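Local coordinates for ORF73 (Murid herpesvirus 4, PDB 2YQ1), which probably binds DNA through the dimeric C-terminal domain of this latency-associated nuclear antigen, the part modelled here, at residues K20-M25 with L64-Q69; R27-T32 with K110-A115; R35-E40 with K71-T76; S79-V84 with C91-L96. All coordinates share one frame; numbering follows the deposited sequence.

Interaction 1 (K20-M25 with L64-Q69); sequences KKYQGM and LHKCIQ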
loop_
_atom_site.group_PDB
_atom_site.type_symbol
_atom_site.label_atom_id
_atom_site.label_comp_id
_atom_site.label_asym_id
_atom_site.label_seq_id
_atom_site.Cartn_x
_atom_site.Cartn_y
_atom_site.Cartn_z
ATOM N N LYS C 20 -10.816 -23.533 6.497
ATOM C CA LYS C 20 -12.193 -23.789 6.104
ATOM C C LYS C 20 -13.013 -22.502 6.045
ATOM O O LYS C 20 -13.786 -22.306 5.101
ATOM C CB LYS C 20 -12.858 -24.774 7.069
ATOM C CG LYS C 20 -13.026 -24.398 8.524
ATOM C CD LYS C 20 -13.629 -25.589 9.266
ATOM C CE LYS C 20 -12.901 -26.883 8.916
ATOM N NZ LYS C 20 -13.439 -28.030 9.703
ATOM N N LYS C 21 -12.846 -21.645 7.051
ATOM C CA LYS C 21 -13.600 -20.393 7.150
ATOM C C LYS C 21 -13.453 -19.531 5.913
ATOM O O LYS C 21 -14.386 -18.820 5.549
ATOM C CB LYS C 21 -13.150 -19.600 8.378
ATOM C CG LYS C 21 -11.668 -19.752 8.643
ATOM C CD LYS C 21 -11.148 -18.753 9.661
ATOM C CE LYS C 21 -9.627 -18.811 9.718
ATOM N NZ LYS C 21 -9.057 -17.888 10.730
ATOM N N TYR C 22 -12.286 -19.596 5.288
ATOM C CA TYR C 22 -11.975 -18.732 4.153
ATOM C C TYR C 22 -12.408 -19.347 2.821
ATOM O O TYR C 22 -12.483 -18.659 1.808
ATOM C CB TYR C 22 -10.477 -18.405 4.110
ATOM C CG TYR C 22 -9.961 -17.607 5.298
ATOM C CD1 TYR C 22 -10.832 -16.945 6.153
ATOM C CD2 TYR C 22 -8.599 -17.504 5.545
ATOM C CE1 TYR C 22 -10.362 -16.218 7.231
ATOM C CE2 TYR C 22 -8.118 -16.774 6.618
ATOM C CZ TYR C 22 -9.004 -16.134 7.457
ATOM O OH TYR C 22 -8.528 -15.410 8.525
ATOM N N GLN C 23 -12.693 -20.644 2.833
ATOM C CA GLN C 23 -13.015 -21.362 1.606
ATOM C C GLN C 23 -14.281 -20.846 0.909
ATOM O O GLN C 23 -14.360 -20.844 -0.321
ATOM C CB GLN C 23 -13.073 -22.869 1.852
ATOM C CG GLN C 23 -11.702 -23.451 2.170
ATOM C CD GLN C 23 -11.699 -24.963 2.246
ATOM O OE1 GLN C 23 -12.694 -25.583 2.620
ATOM N NE2 GLN C 23 -10.575 -25.568 1.879
ATOM N N GLY C 24 -15.270 -20.431 1.695
ATOM C CA GLY C 24 -16.494 -19.864 1.155
ATOM C C GLY C 24 -16.250 -18.689 0.219
ATOM O O GLY C 24 -16.738 -18.668 -0.913
ATOM N N MET C 25 -15.496 -17.700 0.688
ATOM C CA MET C 25 -15.217 -16.516 -0.118
ATOM C C MET C 25 -14.388 -16.861 -1.356
ATOM O O MET C 25 -14.690 -16.396 -2.456
ATOM C CB MET C 25 -14.515 -15.434 0.709
ATOM C CG MET C 25 -14.347 -14.107 -0.024
ATOM S SD MET C 25 -13.612 -12.793 0.982
ATOM C CE MET C 25 -13.900 -11.373 -0.069
ATOM N N LEU C 64 -9.516 -11.589 3.443
ATOM C CA LEU C 64 -9.293 -11.079 2.093
ATOM C C LEU C 64 -7.876 -11.374 1.618
ATOM O O LEU C 64 -7.653 -11.655 0.444
ATOM C CB LEU C 64 -9.575 -9.576 2.018
ATOM C CG LEU C 64 -11.020 -9.141 1.750
ATOM C CD1 LEU C 64 -11.960 -9.535 2.884
ATOM C CD2 LEU C 64 -11.080 -7.641 1.492
ATOM N N HIS C 65 -6.920 -11.296 2.535
ATOM C CA HIS C 65 -5.528 -11.550 2.203
ATOM C C HIS C 65 -5.335 -12.989 1.742
ATOM O O HIS C 65 -4.575 -13.254 0.808
ATOM C CB HIS C 65 -4.629 -11.271 3.405
ATOM C CG HIS C 65 -3.254 -11.847 3.270
ATOM N ND1 HIS C 65 -2.334 -11.374 2.359
ATOM C CD2 HIS C 65 -2.649 -12.868 3.921
ATOM C CE1 HIS C 65 -1.218 -12.074 2.461
ATOM N NE2 HIS C 65 -1.384 -12.988 3.400
ATOM N N LYS C 66 -6.018 -13.915 2.407
ATOM C CA LYS C 66 -5.905 -15.330 2.072
ATOM C C LYS C 66 -6.706 -15.705 0.827
ATOM O O LYS C 66 -6.241 -16.480 -0.005
ATOM C CB LYS C 66 -6.353 -16.191 3.257
ATOM C CG LYS C 66 -5.397 -16.192 4.440
ATOM C CD LYS C 66 -4.028 -16.720 4.053
ATOM C CE LYS C 66 -3.104 -16.773 5.258
ATOM N NZ LYS C 66 -3.672 -17.627 6.339
ATOM N N CYS C 67 -7.910 -15.154 0.702
ATOM C CA CYS C 67 -8.806 -15.529 -0.391
ATOM C C CYS C 67 -8.429 -14.884 -1.719
ATOM O O CYS C 67 -8.518 -15.521 -2.765
ATOM C CB CYS C 67 -10.259 -15.189 -0.047
ATOM S SG CYS C 67 -10.931 -16.098 1.365
ATOM N N ILE C 68 -8.030 -13.615 -1.679
ATOM C CA ILE C 68 -7.711 -12.881 -2.899
ATOM C C ILE C 68 -6.260 -13.154 -3.301
ATOM O O ILE C 68 -5.377 -12.292 -3.194
ATOM C CB ILE C 68 -7.990 -11.368 -2.737
ATOM C CG1 ILE C 68 -9.396 -11.152 -2.174
ATOM C CG2 ILE C 68 -7.848 -10.634 -4.058
ATOM C CD1 ILE C 68 -9.728 -9.700 -1.891
ATOM N N GLN C 69 -6.022 -14.384 -3.740
ATOM C CA GLN C 69 -4.708 -14.810 -4.197
ATOM C C GLN C 69 -4.888 -15.777 -5.355
ATOM O O GLN C 69 -5.664 -16.726 -5.264
ATOM C CB GLN C 69 -3.920 -15.496 -3.076
ATOM C CG GLN C 69 -3.662 -14.644 -1.836
ATOM C CD GLN C 69 -2.620 -13.552 -2.045
ATOM O OE1 GLN C 69 -2.064 -13.401 -3.131
ATOM N NE2 GLN C 69 -2.358 -12.783 -0.996
#
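The thiol of C67 sits against the backbone and side-chain base of Y22, and C67 SG is the meeting point for Y22 and M25 in this buried contact. C67 SG comes to 3.0 Å from Y22 O and 3.6 Å from Y22 CB, while it approaches the tyrosine ring obliquely, 5.3 Å from the centroid. One turn further on, M25 CB lies 3.7 Å from the same sulfur. The remaining contacts are apolar. M25 sends CG anti to its backbone N (chi1 -173°) and stays extended, which carries CE to L64 CD1 at 4.0 Å. On the outer side, K66 contributes methylenes rather than charge: its CB is 3.5 Å from Y22 CD2, and CG runs on beside CE2, while K21 CE lies over one face of the ring. Helix 20-32 is thereby laid against the C-terminal end of helix 60-67, where R26 also bonds to the carbonyls of K66 and C67. M25 continues inward onto V113, Y116 and C117 of helix 103-120, and L64 rests on L96 of strand 94-100.

Interaction 2 (R27-T32 with K110-A115); sequences RHLQVT and KRVVLA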
loop_
_atom_site.group_PDB
_atom_site.type_symbol
_atom_site.label_atom_id
_atom_site.label_comp_id
_atom_site.label_asym_id
_atom_site.label_seq_id
_atom_site.Cartn_x
_atom_site.Cartn_y
_atom_site.Cartn_z
ATOM N N ARG C 27 -14.190 -19.730 -2.996
ATOM C CA ARG C 27 -15.061 -20.403 -3.950
ATOM C C ARG C 27 -15.977 -19.423 -4.670
ATOM O O ARG C 27 -16.162 -19.509 -5.879
ATOM C CB ARG C 27 -15.879 -21.495 -3.266
ATOM C CG ARG C 27 -15.070 -22.737 -2.923
ATOM C CD ARG C 27 -15.985 -23.848 -2.449
ATOM N NE ARG C 27 -15.295 -25.127 -2.332
ATOM C CZ ARG C 27 -15.919 -26.297 -2.260
ATOM N NH1 ARG C 27 -17.245 -26.343 -2.296
ATOM N NH2 ARG C 27 -15.220 -27.421 -2.153
ATOM N N HIS C 28 -16.531 -18.477 -3.923
ATOM C CA HIS C 28 -17.361 -17.444 -4.522
ATOM C C HIS C 28 -16.584 -16.634 -5.557
ATOM O O HIS C 28 -17.106 -16.333 -6.632
ATOM C CB HIS C 28 -17.941 -16.521 -3.454
ATOM C CG HIS C 28 -18.655 -15.330 -4.011
ATOM N ND1 HIS C 28 -19.982 -15.365 -4.381
ATOM C CD2 HIS C 28 -18.228 -14.069 -4.256
ATOM C CE1 HIS C 28 -20.341 -14.178 -4.835
ATOM N NE2 HIS C 28 -19.295 -13.373 -4.768
ATOM N N LEU C 29 -15.334 -16.307 -5.235
ATOM C CA LEU C 29 -14.488 -15.526 -6.133
ATOM C C LEU C 29 -14.131 -16.310 -7.390
ATOM O O LEU C 29 -14.062 -15.749 -8.482
ATOM C CB LEU C 29 -13.214 -15.063 -5.417
ATOM C CG LEU C 29 -13.385 -14.111 -4.230
ATOM C CD1 LEU C 29 -12.057 -13.888 -3.526
ATOM C CD2 LEU C 29 -13.984 -12.791 -4.681
ATOM N N GLN C 30 -13.896 -17.608 -7.230
ATOM C CA GLN C 30 -13.558 -18.464 -8.362
ATOM C C GLN C 30 -14.733 -18.578 -9.336
ATOM O O GLN C 30 -14.539 -18.617 -10.548
ATOM C CB GLN C 30 -13.134 -19.851 -7.879
ATOM C CG GLN C 30 -11.821 -19.844 -7.102
ATOM C CD GLN C 30 -11.383 -21.231 -6.675
ATOM O OE1 GLN C 30 -12.153 -22.188 -6.752
ATOM N NE2 GLN C 30 -10.144 -21.343 -6.205
ATOM N N VAL C 31 -15.949 -18.643 -8.804
ATOM C CA VAL C 31 -17.143 -18.730 -9.641
ATOM C C VAL C 31 -17.477 -17.394 -10.305
ATOM O O VAL C 31 -17.775 -17.336 -11.498
ATOM C CB VAL C 31 -18.371 -19.217 -8.836
ATOM C CG1 VAL C 31 -19.603 -19.285 -9.728
ATOM C CG2 VAL C 31 -18.089 -20.564 -8.193
ATOM N N THR C 32 -17.412 -16.319 -9.527
ATOM C CA THR C 32 -17.831 -15.000 -9.992
ATOM C C THR C 32 -16.808 -14.326 -10.898
ATOM O O THR C 32 -17.161 -13.643 -11.856
ATOM C CB THR C 32 -18.135 -14.075 -8.799
ATOM O OG1 THR C 32 -19.029 -14.741 -7.897
ATOM C CG2 THR C 32 -18.763 -12.769 -9.279
ATOM N N LYS C 110 -12.798 -5.213 -7.468
ATOM C CA LYS C 110 -13.454 -4.374 -6.490
ATOM C C LYS C 110 -14.940 -4.689 -6.420
ATOM O O LYS C 110 -15.487 -4.913 -5.345
ATOM C CB LYS C 110 -13.266 -2.892 -6.840
ATOM C CG LYS C 110 -13.910 -1.932 -5.850
ATOM C CD LYS C 110 -13.700 -0.483 -6.263
ATOM C CE LYS C 110 -14.377 0.478 -5.294
ATOM N NZ LYS C 110 -14.765 1.751 -5.955
ATOM N N ARG C 111 -15.595 -4.658 -7.573
ATOM C CA ARG C 111 -17.027 -4.905 -7.625
ATOM C C ARG C 111 -17.388 -6.255 -6.996
ATOM O O ARG C 111 -18.300 -6.339 -6.170
ATOM C CB ARG C 111 -17.523 -4.853 -9.048
ATOM C CG ARG C 111 -18.962 -5.253 -9.131
ATOM C CD ARG C 111 -19.449 -5.148 -10.577
ATOM N NE ARG C 111 -19.525 -6.385 -11.374
ATOM C CZ ARG C 111 -18.818 -6.643 -12.474
ATOM N NH1 ARG C 111 -17.877 -5.790 -12.848
ATOM N NH2 ARG C 111 -18.975 -7.798 -13.137
ATOM N N VAL C 112 -16.668 -7.302 -7.390
ATOM C CA VAL C 112 -16.955 -8.664 -6.955
ATOM C C VAL C 112 -16.684 -8.870 -5.462
ATOM O O VAL C 112 -17.488 -9.481 -4.756
ATOM C CB VAL C 112 -16.167 -9.685 -7.797
ATOM C CG1 VAL C 112 -16.193 -11.065 -7.164
ATOM C CG2 VAL C 112 -16.709 -9.716 -9.215
ATOM N N VAL C 113 -15.575 -8.328 -4.971
ATOM C CA VAL C 113 -15.220 -8.494 -3.567
ATOM C C VAL C 113 -16.173 -7.706 -2.676
ATOM O O VAL C 113 -16.639 -8.210 -1.652
ATOM C CB VAL C 113 -13.766 -8.056 -3.289
ATOM C CG1 VAL C 113 -13.505 -8.001 -1.790
ATOM C CG2 VAL C 113 -12.793 -9.002 -3.968
ATOM N N LEU C 114 -16.472 -6.476 -3.077
ATOM C CA LEU C 114 -17.382 -5.632 -2.317
ATOM C C LEU C 114 -18.802 -6.201 -2.276
ATOM O O LEU C 114 -19.475 -6.110 -1.249
ATOM C CB LEU C 114 -17.386 -4.196 -2.850
ATOM C CG LEU C 114 -16.095 -3.394 -2.625
ATOM C CD1 LEU C 114 -16.329 -1.904 -2.840
ATOM C CD2 LEU C 114 -15.523 -3.652 -1.241
ATOM N N ALA C 115 -19.261 -6.753 -3.398
ATOM C CA ALA C 115 -20.574 -7.402 -3.459
ATOM C C ALA C 115 -20.707 -8.481 -2.387
ATOM O O ALA C 115 -21.729 -8.580 -1.708
ATOM C CB ALA C 115 -20.825 -7.990 -4.844
#
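V112 is met by both L29 and T32 of the facing helix. Its CG1 methyl touches L29 CD2 at 3.7 Å and T32 CG2 at the same distance, and its CG2 methyl also packs on T32 CG2, so the two methyls of V112 together touch residues about one turn apart. T32 and V112 run past each other in opposite directions, whereas L29 comes in at a slant and reaches on to V113 CG2, 4.0 Å from its CD2. At the margin V112 O lies at the edge of the H28 ring, 4.3 Å from NE2.

In the next shell, T32 is fixed in rotation by its own hydroxyl. OG1 donates to H28 O at 2.8 Å, which leaves CG2 anti to the backbone N and aimed at V112. The same carbonyl takes the routine helical bond from T32 N, the two donors arriving from opposite faces of its plane. OG1 also lies over one face of the H28 imidazole, whose ring meets Y116 as well. L29 is backed by F37, I68 and C67, V113 by L64 and F53.

The axes of the two short helical segments come within 10.6 Å at closest, their directions 140° apart, roughly antiparallel. This is apolar helix-helix packing that joins N-terminal helix 20-32 to the second helix of a beta-alpha-beta-beta-alpha-beta core, the topology of the E2/EBNA1-like DNA-binding fold.

Interaction 3 (R35-E40 with K71-T76); sequences RLFDPE and KHVLST
The imidazole of H72 is sandwiched: R35 O lies 3.4 Å above one face, toward the rim, and the CB of neighbouring K71 covers the centre of the other. Carbonyls of L36, D38 and E40 gather near its edge. The second flat group, the F37 ring, takes V73 CG1 over one face, 4.2 Å from the centroid, in a CH-pi contact. That methyl stands between the backbone N and carbonyl carbon of V73 (chi1 55°), and it touches L36 O too.

Hydrogen bonds tie 38-40 to K71 and H72. H72 NE2 donates in its ring plane to a lone pair of D38 O at 2.7 Å, with a weak second bond to E40 O. K71, fully extended, brings NZ to P39 O at 2.9 Å from above the carbonyl plane, and the amine also bonds G41 O. A water links D38 O to K71 N. D38 OD1 accepts from E40 N, 3.2 Å away, forming an Asx turn that shapes this bend.

The loop after helix 20-32 thus closes on the lead-in to strand 74-80. L36 and V73 meet L109 of helix 103-120, F37 lies on L29 and Q30 of helix 20-32, and V73 reaches S98 and V100 of strand 94-100.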
loop_
_atom_site.group_PDB
_atom_site.type_symbol
_atom_site.label_atom_id
_atom_site.label_comp_id
_atom_site.label_asym_id
_atom_site.label_seq_id
_atom_site.Cartn_x
_atom_site.Cartn_y
_atom_site.Cartn_z
ATOM N N ARG C 35 -11.753 -15.728 -14.423
ATOM C CA ARG C 35 -10.535 -15.378 -15.139
ATOM C C ARG C 35 -9.428 -14.851 -14.217
ATOM O O ARG C 35 -8.243 -15.070 -14.465
ATOM C CB ARG C 35 -10.834 -14.363 -16.246
ATOM C CG ARG C 35 -11.781 -14.836 -17.332
ATOM C CD ARG C 35 -11.372 -14.290 -18.688
ATOM N NE ARG C 35 -12.437 -14.443 -19.675
ATOM C CZ ARG C 35 -13.330 -13.497 -19.951
ATOM N NH1 ARG C 35 -13.279 -12.332 -19.317
ATOM N NH2 ARG C 35 -14.272 -13.709 -20.860
ATOM N N LEU C 36 -9.830 -14.170 -13.147
ATOM C CA LEU C 36 -8.899 -13.647 -12.148
ATOM C C LEU C 36 -8.427 -14.707 -11.161
ATOM O O LEU C 36 -7.462 -14.494 -10.427
ATOM C CB LEU C 36 -9.570 -12.510 -11.373
ATOM C CG LEU C 36 -9.602 -11.157 -12.089
ATOM C CD1 LEU C 36 -10.219 -10.089 -11.206
ATOM C CD2 LEU C 36 -8.203 -10.750 -12.522
ATOM N N PHE C 37 -9.108 -15.848 -11.149
ATOM C CA PHE C 37 -8.791 -16.925 -10.215
ATOM C C PHE C 37 -8.584 -18.266 -10.897
ATOM O O PHE C 37 -8.712 -19.318 -10.276
ATOM C CB PHE C 37 -9.877 -17.034 -9.144
ATOM C CG PHE C 37 -9.917 -15.857 -8.215
ATOM C CD1 PHE C 37 -10.652 -14.726 -8.534
ATOM C CD2 PHE C 37 -9.191 -15.869 -7.035
ATOM C CE1 PHE C 37 -10.682 -13.639 -7.682
ATOM C CE2 PHE C 37 -9.214 -14.784 -6.180
ATOM C CZ PHE C 37 -9.961 -13.668 -6.505
ATOM N N ASP C 38 -8.241 -18.205 -12.176
ATOM C CA ASP C 38 -7.998 -19.383 -12.990
ATOM C C ASP C 38 -6.616 -19.879 -12.588
ATOM O O ASP C 38 -5.622 -19.176 -12.768
ATOM C CB ASP C 38 -8.062 -19.043 -14.483
ATOM C CG ASP C 38 -8.030 -20.281 -15.372
ATOM O OD1 ASP C 38 -7.930 -21.404 -14.839
ATOM O OD2 ASP C 38 -8.137 -20.135 -16.608
ATOM N N PRO C 39 -6.558 -21.099 -12.031
ATOM C CA PRO C 39 -5.331 -21.767 -11.580
ATOM C C PRO C 39 -4.407 -22.111 -12.734
ATOM O O PRO C 39 -3.266 -22.504 -12.508
ATOM C CB PRO C 39 -5.847 -23.052 -10.922
ATOM C CG PRO C 39 -7.179 -23.280 -11.529
ATOM C CD PRO C 39 -7.752 -21.927 -11.783
ATOM N N GLU C 40 -4.887 -21.921 -13.956
ATOM C CA GLU C 40 -4.084 -22.194 -15.133
ATOM C C GLU C 40 -3.514 -20.906 -15.701
ATOM O O GLU C 40 -3.873 -19.809 -15.268
ATOM C CB GLU C 40 -4.878 -22.954 -16.202
ATOM C CG GLU C 40 -5.322 -24.352 -15.814
ATOM C CD GLU C 40 -6.110 -25.034 -16.924
ATOM O OE1 GLU C 40 -6.504 -24.345 -17.888
ATOM O OE2 GLU C 40 -6.322 -26.261 -16.840
ATOM N N LYS C 71 -2.836 -16.494 -9.643
ATOM C CA LYS C 71 -1.757 -16.089 -10.530
ATOM C C LYS C 71 -2.035 -14.722 -11.122
ATOM O O LYS C 71 -1.140 -14.067 -11.637
ATOM C CB LYS C 71 -1.582 -17.099 -11.664
ATOM C CG LYS C 71 -1.139 -18.481 -11.238
ATOM C CD LYS C 71 -1.136 -19.390 -12.445
ATOM C CE LYS C 71 -0.513 -20.739 -12.160
ATOM N NZ LYS C 71 -0.622 -21.618 -13.361
ATOM N N HIS C 72 -3.287 -14.294 -11.032
ATOM C CA HIS C 72 -3.741 -13.086 -11.707
ATOM C C HIS C 72 -4.045 -11.959 -10.728
ATOM O O HIS C 72 -4.213 -10.805 -11.122
ATOM C CB HIS C 72 -4.966 -13.414 -12.555
ATOM C CG HIS C 72 -4.846 -14.727 -13.266
ATOM N ND1 HIS C 72 -4.099 -14.886 -14.413
ATOM C CD2 HIS C 72 -5.331 -15.953 -12.960
ATOM C CE1 HIS C 72 -4.152 -16.149 -14.798
ATOM N NE2 HIS C 72 -4.892 -16.818 -13.933
ATOM N N VAL C 73 -4.132 -12.304 -9.450
ATOM C CA VAL C 73 -4.289 -11.297 -8.410
ATOM C C VAL C 73 -3.447 -11.609 -7.175
ATOM O O VAL C 73 -3.568 -12.672 -6.570
ATOM C CB VAL C 73 -5.773 -11.033 -8.040
ATOM C CG1 VAL C 73 -6.483 -12.317 -7.642
ATOM C CG2 VAL C 73 -5.856 -9.993 -6.932
ATOM N N LEU C 74 -2.564 -10.678 -6.835
ATOM C CA LEU C 74 -1.646 -10.864 -5.724
ATOM C C LEU C 74 -1.941 -9.851 -4.625
ATOM O O LEU C 74 -1.969 -8.642 -4.872
ATOM C CB LEU C 74 -0.207 -10.715 -6.208
ATOM C CG LEU C 74 0.158 -11.459 -7.491
ATOM C CD1 LEU C 74 1.595 -11.164 -7.887
ATOM C CD2 LEU C 74 -0.070 -12.946 -7.325
ATOM N N SER C 75 -2.148 -10.345 -3.410
ATOM C CA SER C 75 -2.479 -9.471 -2.292
ATOM C C SER C 75 -1.379 -9.383 -1.240
ATOM O O SER C 75 -0.813 -10.394 -0.827
ATOM C CB SER C 75 -3.801 -9.891 -1.647
ATOM O OG SER C 75 -4.882 -9.703 -2.544
ATOM N N THR C 76 -1.080 -8.156 -0.825
ATOM C CA THR C 76 -0.175 -7.918 0.288
ATOM C C THR C 76 -0.785 -8.461 1.572
ATOM O O THR C 76 -2.001 -8.644 1.655
ATOM C CB THR C 76 0.075 -6.406 0.488
ATOM O OG1 THR C 76 -1.136 -5.773 0.909
ATOM C CG2 THR C 76 0.558 -5.751 -0.795
HETATM O O HOH W 1 -4.022 -19.273 -10.136
#

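Interaction 4 (S79-V84 with C91-L96); sequences SCLPLV and CVTYYL
L81 and Y95 cross at a slant, L81 CD2 lying 3.7 Å from Y95 CD1, while the other branch, CD1, leans on T93 CG2. In Y95, CG stands between the backbone N and the carbonyl carbon (chi1 86°), which brings the ring back over the opposing segment: S79 CB meets it obliquely, 3.7 Å from CE1, and C80 O stands near its edge. Y94 points to the other face of the sheet. Its CD2 is 4.0 Å from C80 CB, which also meets V92 CG1, and that same valine methyl lies over a face of the Y94 ring.

The backbones are the connection-side end of the antiparallel hairpin of strands 74-80 and 94-100, where the pairing runs on into the extended loop arm. S79 and Y95 make a hydrogen-bonded pair, C80 and Y94 the adjoining non-hydrogen-bonded one; L81 N then donates almost straight to T93 O at 2.7 Å. Beyond it the two chain segments part, and a water bridges L81 O and T93 N, each 2.7 Å from it.

At the polar end, a second water joins S79 OG to Y95 OH, and Y95 OH hydrogen-bonds Y95 of the second subunit. L81 and P82 pack on F99 and S75 of that subunit.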
loop_
_atom_site.group_PDB
_atom_site.type_symbol
_atom_site.label_atom_id
_atom_site.label_comp_id
_atom_site.label_asym_id
_atom_site.label_seq_id
_atom_site.Cartn_x
_atom_site.Cartn_y
_atom_site.Cartn_z
ATOM N N SER C 79 -1.659 -4.416 6.442
ATOM C CA SER C 79 -0.940 -3.394 7.175
ATOM C C SER C 79 -1.954 -2.358 7.639
ATOM O O SER C 79 -3.156 -2.611 7.653
ATOM C CB SER C 79 0.132 -2.749 6.296
ATOM O OG SER C 79 1.070 -2.012 7.066
ATOM N N CYS C 80 -1.473 -1.184 8.006
ATOM C CA CYS C 80 -2.367 -0.150 8.484
ATOM C C CYS C 80 -2.010 1.190 7.860
ATOM O O CYS C 80 -0.855 1.435 7.507
ATOM C CB CYS C 80 -2.305 -0.068 10.007
ATOM S SG CYS C 80 -0.740 0.523 10.640
ATOM N N LEU C 81 -3.017 2.041 7.706
ATOM C CA LEU C 81 -2.815 3.376 7.161
ATOM C C LEU C 81 -2.223 4.284 8.234
ATOM O O LEU C 81 -2.377 4.021 9.425
ATOM C CB LEU C 81 -4.142 3.939 6.643
ATOM C CG LEU C 81 -4.691 3.250 5.393
ATOM C CD1 LEU C 81 -6.085 3.757 5.054
ATOM C CD2 LEU C 81 -3.740 3.449 4.221
ATOM N N PRO C 82 -1.519 5.346 7.815
ATOM C CA PRO C 82 -0.948 6.282 8.792
ATOM C C PRO C 82 -2.019 7.144 9.449
ATOM O O PRO C 82 -3.093 7.347 8.885
ATOM C CB PRO C 82 -0.025 7.155 7.936
ATOM C CG PRO C 82 -0.601 7.071 6.562
ATOM C CD PRO C 82 -1.141 5.682 6.433
ATOM N N LEU C 83 -1.721 7.655 10.637
ATOM C CA LEU C 83 -2.648 8.542 11.322
ATOM C C LEU C 83 -2.571 9.933 10.710
ATOM O O LEU C 83 -1.499 10.375 10.292
ATOM C CB LEU C 83 -2.319 8.608 12.811
ATOM C CG LEU C 83 -2.493 7.302 13.589
ATOM C CD1 LEU C 83 -1.844 7.409 14.955
ATOM C CD2 LEU C 83 -3.966 6.943 13.721
ATOM N N VAL C 84 -3.713 10.611 10.642
ATOM C CA VAL C 84 -3.749 12.015 10.259
ATOM C C VAL C 84 -3.493 12.908 11.469
ATOM O O VAL C 84 -4.329 12.986 12.370
ATOM C CB VAL C 84 -5.108 12.398 9.647
ATOM C CG1 VAL C 84 -5.151 13.889 9.335
ATOM C CG2 VAL C 84 -5.377 11.575 8.397
ATOM N N CYS C 91 -9.485 6.591 14.256
ATOM C CA CYS C 91 -9.065 5.261 14.656
ATOM C C CYS C 91 -8.041 4.726 13.667
ATOM O O CYS C 91 -7.742 5.374 12.662
ATOM C CB CYS C 91 -10.274 4.330 14.697
ATOM S SG CYS C 91 -11.012 4.063 13.070
ATOM N N VAL C 92 -7.496 3.549 13.950
ATOM C CA VAL C 92 -6.587 2.911 13.008
ATOM C C VAL C 92 -7.372 2.236 11.890
ATOM O O VAL C 92 -8.291 1.455 12.141
ATOM C CB VAL C 92 -5.668 1.883 13.687
ATOM C CG1 VAL C 92 -4.750 1.234 12.654
ATOM C CG2 VAL C 92 -4.852 2.544 14.784
ATOM N N THR C 93 -7.012 2.551 10.654
ATOM C CA THR C 93 -7.620 1.909 9.503
ATOM C C THR C 93 -6.614 0.931 8.911
ATOM O O THR C 93 -5.470 1.290 8.628
ATOM C CB THR C 93 -8.044 2.945 8.442
ATOM O OG1 THR C 93 -8.963 3.877 9.028
ATOM C CG2 THR C 93 -8.720 2.262 7.261
ATOM N N TYR C 94 -7.037 -0.317 8.753
ATOM C CA TYR C 94 -6.165 -1.342 8.201
ATOM C C TYR C 94 -6.398 -1.451 6.700
ATOM O O TYR C 94 -7.453 -1.060 6.203
ATOM C CB TYR C 94 -6.398 -2.679 8.913
ATOM C CG TYR C 94 -6.162 -2.592 10.405
ATOM C CD1 TYR C 94 -7.170 -2.166 11.264
ATOM C CD2 TYR C 94 -4.925 -2.909 10.954
ATOM C CE1 TYR C 94 -6.955 -2.069 12.625
ATOM C CE2 TYR C 94 -4.701 -2.818 12.316
ATOM C CZ TYR C 94 -5.718 -2.397 13.147
ATOM O OH TYR C 94 -5.500 -2.304 14.504
ATOM N N TYR C 95 -5.420 -1.975 5.973
ATOM C CA TYR C 95 -5.555 -2.067 4.524
ATOM C C TYR C 95 -4.689 -3.175 3.945
ATOM O O TYR C 95 -3.728 -3.628 4.571
ATOM C CB TYR C 95 -5.192 -0.736 3.851
ATOM C CG TYR C 95 -3.708 -0.604 3.596
ATOM C CD1 TYR C 95 -2.853 -0.154 4.592
ATOM C CD2 TYR C 95 -3.160 -0.933 2.358
ATOM C CE1 TYR C 95 -1.495 -0.044 4.370
ATOM C CE2 TYR C 95 -1.802 -0.827 2.131
ATOM C CZ TYR C 95 -0.977 -0.378 3.139
ATOM O OH TYR C 95 0.374 -0.266 2.918
ATOM N N LEU C 96 -5.023 -3.582 2.728
ATOM C CA LEU C 96 -4.122 -4.393 1.925
ATOM C C LEU C 96 -4.244 -3.974 0.469
ATOM O O LEU C 96 -5.190 -3.279 0.097
ATOM C CB LEU C 96 -4.400 -5.893 2.111
ATOM C CG LEU C 96 -5.773 -6.497 1.799
ATOM C CD1 LEU C 96 -6.024 -6.688 0.304
ATOM C CD2 LEU C 96 -5.915 -7.830 2.524
HETATM O O HOH W 2 2.371 -0.662 5.328
HETATM O O HOH W 3 -5.009 4.281 10.178
#

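How the interactions relate
Interactions 1, 2 and 3 cluster, their centres 11 to 13 Å apart, where helix 20-32 and the loop after it close over helices 60-67 and 103-120 and the start of strand 74-80. I68 packs on L29, V113 and V73, joining all three. Interaction 4 lies about 24 and 25 Å from interactions 2 and 3, centre to centre, across the chain's middle, yet strand 74-80 connects it to interaction 3. Interaction 1, about 21 Å from it, still touches it where L64 and H65 pack on L96. Along the chain, the segments of 1 alternate with those of 2 and of 3; interaction 4 opens after 1 and 3 and falls between the two segments of 2. Interactions 3 and 4 touch the second subunit, consistent with a dimeric DNA-binding domain.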